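Side-chain contact in putative superoxide reductase (Thermotoga maritima, PDB 3QZB), which probably catalyses the reduction of superoxide to hydrogen peroxide at an iron centre, using electrons delivered by rubredoxin: residues V45-T50 and G119-L124. Residues are numbered along the deposited sequence; the frame is centred on the assembly and turned at random.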
ATOM      1  N   VAL A  45       2.468 -15.650  16.210  1.00  7.85           N
ATOM      2  CA  VAL A  45       3.913 -15.441  16.176  1.00  8.77           C
ATOM      3  C   VAL A  45       4.138 -13.936  15.959  1.00  7.83           C
ATOM      4  O   VAL A  45       3.667 -13.381  14.989  1.00  8.31           O
ATOM      5  CB  VAL A  45       4.597 -16.239  15.027  1.00 10.82           C
ATOM      6  CG1 VAL A  45       6.118 -15.999  15.032  1.00 11.66           C
ATOM      7  CG2 VAL A  45       4.260 -17.715  15.052  1.00 13.14           C
ATOM      8  N   GLN A  46       4.924 -13.319  16.839  1.00  7.90           N
ATOM      9  CA  GLN A  46       5.358 -11.943  16.670  1.00  8.15           C
ATOM     10  C   GLN A  46       6.594 -11.896  15.789  1.00  7.24           C
ATOM     11  O   GLN A  46       7.590 -12.542  16.085  1.00  9.60           O
ATOM     12  CB  GLN A  46       5.718 -11.353  18.012  1.00 11.01           C
ATOM     13  CG  GLN A  46       4.763 -11.517  19.132  1.00 15.95           C
ATOM     14  CD  GLN A  46       3.520 -10.759  18.933  1.00 15.48           C
ATOM     15  OE1 GLN A  46       2.393 -11.342  18.999  1.00 21.03           O
ATOM     16  NE2 GLN A  46       3.624  -9.472  18.727  1.00 15.18           N
ATOM     17  N   ILE A  47       6.533 -11.115  14.716  1.00  7.16           N
ATOM     18  CA  ILE A  47       7.673 -10.805  13.884  1.00  7.43           C
ATOM     19  C   ILE A  47       7.909  -9.300  13.914  1.00  6.65           C
ATOM     20  O   ILE A  47       7.048  -8.507  13.571  1.00  7.50           O
ATOM     21  CB  ILE A  47       7.454 -11.256  12.426  1.00  7.16           C
ATOM     22  CG1 ILE A  47       7.156 -12.752  12.334  1.00  9.24           C
ATOM     23  CG2 ILE A  47       8.657 -10.883  11.561  1.00  8.27           C
ATOM     24  CD1 ILE A  47       6.725 -13.193  10.900  1.00 10.42           C
ATOM     25  N   VAL A  48       9.094  -8.944  14.437  1.00  7.32           N
ATOM     26  CA  VAL A  48       9.517  -7.534  14.452  1.00  6.33           C
ATOM     27  C   VAL A  48      10.530  -7.358  13.335  1.00  6.60           C
ATOM     28  O   VAL A  48      11.455  -8.166  13.162  1.00  8.72           O
ATOM     29  CB  VAL A  48      10.137  -7.126  15.804  1.00  7.96           C
ATOM     30  CG1 VAL A  48      10.373  -5.607  15.828  1.00  9.70           C
ATOM     31  CG2 VAL A  48       9.245  -7.536  16.960  1.00 10.59           C
ATOM     32  N   VAL A  49      10.359  -6.288  12.552  1.00  6.37           N
ATOM     33  CA  VAL A  49      11.371  -5.945  11.536  1.00  5.49           C
ATOM     34  C   VAL A  49      11.721  -4.459  11.730  1.00  5.89           C
ATOM     35  O   VAL A  49      10.842  -3.626  11.878  1.00  6.42           O
ATOM     36  CB  VAL A  49      10.898  -6.189  10.110  1.00  6.21           C
ATOM     37  CG1 VAL A  49      12.044  -5.970   9.145  1.00  7.35           C
ATOM     38  CG2 VAL A  49      10.297  -7.585   9.940  1.00  8.70           C
ATOM     39  N   THR A  50      13.028  -4.189  11.779  1.00  6.30           N
ATOM     40  CA  THR A  50      13.546  -2.843  12.053  1.00  6.60           C
ATOM     41  C   THR A  50      14.652  -2.496  11.082  1.00  7.05           C
ATOM     42  O   THR A  50      15.573  -3.262  10.880  1.00  8.90           O
ATOM     43  CB  THR A  50      14.122  -2.793  13.481  1.00  7.82           C
ATOM     44  OG1 THR A  50      13.150  -3.298  14.418  1.00 10.52           O
ATOM     45  CG2 THR A  50      14.535  -1.383  13.878  1.00 10.98           C
ATOM     46  N   GLY A 119       9.039 -22.737   7.124  1.00  8.21           N
ATOM     47  CA  GLY A 119       9.412 -21.956   5.992  1.00  8.33           C
ATOM     48  C   GLY A 119      10.472 -20.941   6.321  1.00  8.08           C
ATOM     49  O   GLY A 119      11.191 -21.107   7.310  1.00 10.37           O
ATOM     50  N   THR A 120      10.569 -19.929   5.469  1.00  7.16           N
ATOM     51  CA  THR A 120      11.527 -18.846   5.575  1.00  7.34           C
ATOM     52  C   THR A 120      10.806 -17.531   5.560  1.00  6.52           C
ATOM     53  O   THR A 120       9.949 -17.291   4.717  1.00  7.64           O
ATOM     54  CB  THR A 120      12.552 -18.902   4.463  1.00  7.55           C
ATOM     55  OG1 THR A 120      13.184 -20.186   4.458  1.00  8.95           O
ATOM     56  CG2 THR A 120      13.638 -17.858   4.608  1.00 10.10           C
ATOM     57  N   ILE A 121      11.146 -16.664   6.524  1.00  6.30           N
ATOM     58  CA  ILE A 121      10.679 -15.269   6.578  1.00  6.37           C
ATOM     59  C   ILE A 121      11.677 -14.418   5.775  1.00  6.61           C
ATOM     60  O   ILE A 121      12.877 -14.512   6.020  1.00  7.53           O
ATOM     61  CB  ILE A 121      10.592 -14.770   8.037  1.00  6.76           C
ATOM     62  CG1 ILE A 121       9.659 -15.617   8.885  1.00  9.33           C
ATOM     63  CG2 ILE A 121      10.223 -13.268   8.077  1.00  7.83           C
ATOM     64  CD1 ILE A 121       9.869 -15.452  10.405  1.00  9.91           C
ATOM     65  N   ILE A 122      11.198 -13.623   4.838  1.00  7.34           N
ATOM     66  CA  ILE A 122      11.998 -12.706   4.032  1.00  7.24           C
ATOM     67  C   ILE A 122      11.494 -11.285   4.280  1.00  6.35           C
ATOM     68  O   ILE A 122      10.306 -11.011   4.158  1.00  7.68           O
ATOM     69  CB  ILE A 122      11.953 -13.052   2.540  1.00  7.34           C
ATOM     70  CG1 ILE A 122      12.394 -14.506   2.242  1.00  8.16           C
ATOM     71  CG2 ILE A 122      12.845 -12.080   1.762  1.00  8.78           C
ATOM     72  CD1 ILE A 122      12.119 -14.924   0.799  1.00 11.29           C
ATOM     73  N   ALA A 123      12.399 -10.400   4.678  1.00  6.39           N
ATOM     74  CA  ALA A 123      12.090  -8.985   4.848  1.00  5.77           C
ATOM     75  C   ALA A 123      12.719  -8.207   3.673  1.00  6.47           C
ATOM     76  O   ALA A 123      13.880  -8.451   3.308  1.00  7.56           O
ATOM     77  CB  ALA A 123      12.660  -8.466   6.167  1.00  7.46           C
ATOM     78  N   LEU A 124      11.916  -7.303   3.127  1.00  5.78           N
ATOM     79  CA  LEU A 124      12.362  -6.397   2.052  1.00  5.50           C
ATOM     80  C   LEU A 124      12.032  -4.993   2.512  1.00  5.97           C
ATOM     81  O   LEU A 124      10.912  -4.696   2.921  1.00  6.37           O
ATOM     82  CB  LEU A 124      11.612  -6.716   0.783  1.00  6.10           C
ATOM     83  CG  LEU A 124      12.017  -5.944  -0.495  1.00  5.45           C
ATOM     84  CD1 LEU A 124      13.331  -6.349  -0.993  1.00  7.09           C
ATOM     85  CD2 LEU A 124      10.931  -6.089  -1.564  1.00  7.39           C
TER
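Across the interior of the immunoglobulin-like beta-sandwich, Ile47 and Val49 of one sheet face Ile121 and Ala123 of the other, and all four residues are buried. The two isoleucines meet tip to tip, CD1 of Ile47 lying 3.9 Å from CD1 of Ile121. In both, CG1 stands anti to the carbonyl carbon (chi1 -57° in Ile47, -59° in Ile121) and chi2 is extended, which carries each terminal methyl out to the meeting point. Two residues further along both strands, Val49 reaches Ala123 with one branch, CG1 to CB at 3.9 Å.

The CA atoms of Ile47 and Ile121 are 9.1 Å apart, whereas those of Val49 and Ala123 are 7.4 Å apart, so these two strands lie closer at the second pair, consistent with the shorter side chains of Val49 and Ala123. The strands belong to the two layers of the sandwich: 44-51 pairs through its backbone with 31-34 and 103-115, whereas 119-127 lies in the other sheet between 65-74 and 131-141. Val70 packs against both Val49 and Ile121, and Ile33 against Ile121 and Ala123, extending the apolar layer. On the reverse face of strand 119-127, Ile122 touches Met13 of a second subunit.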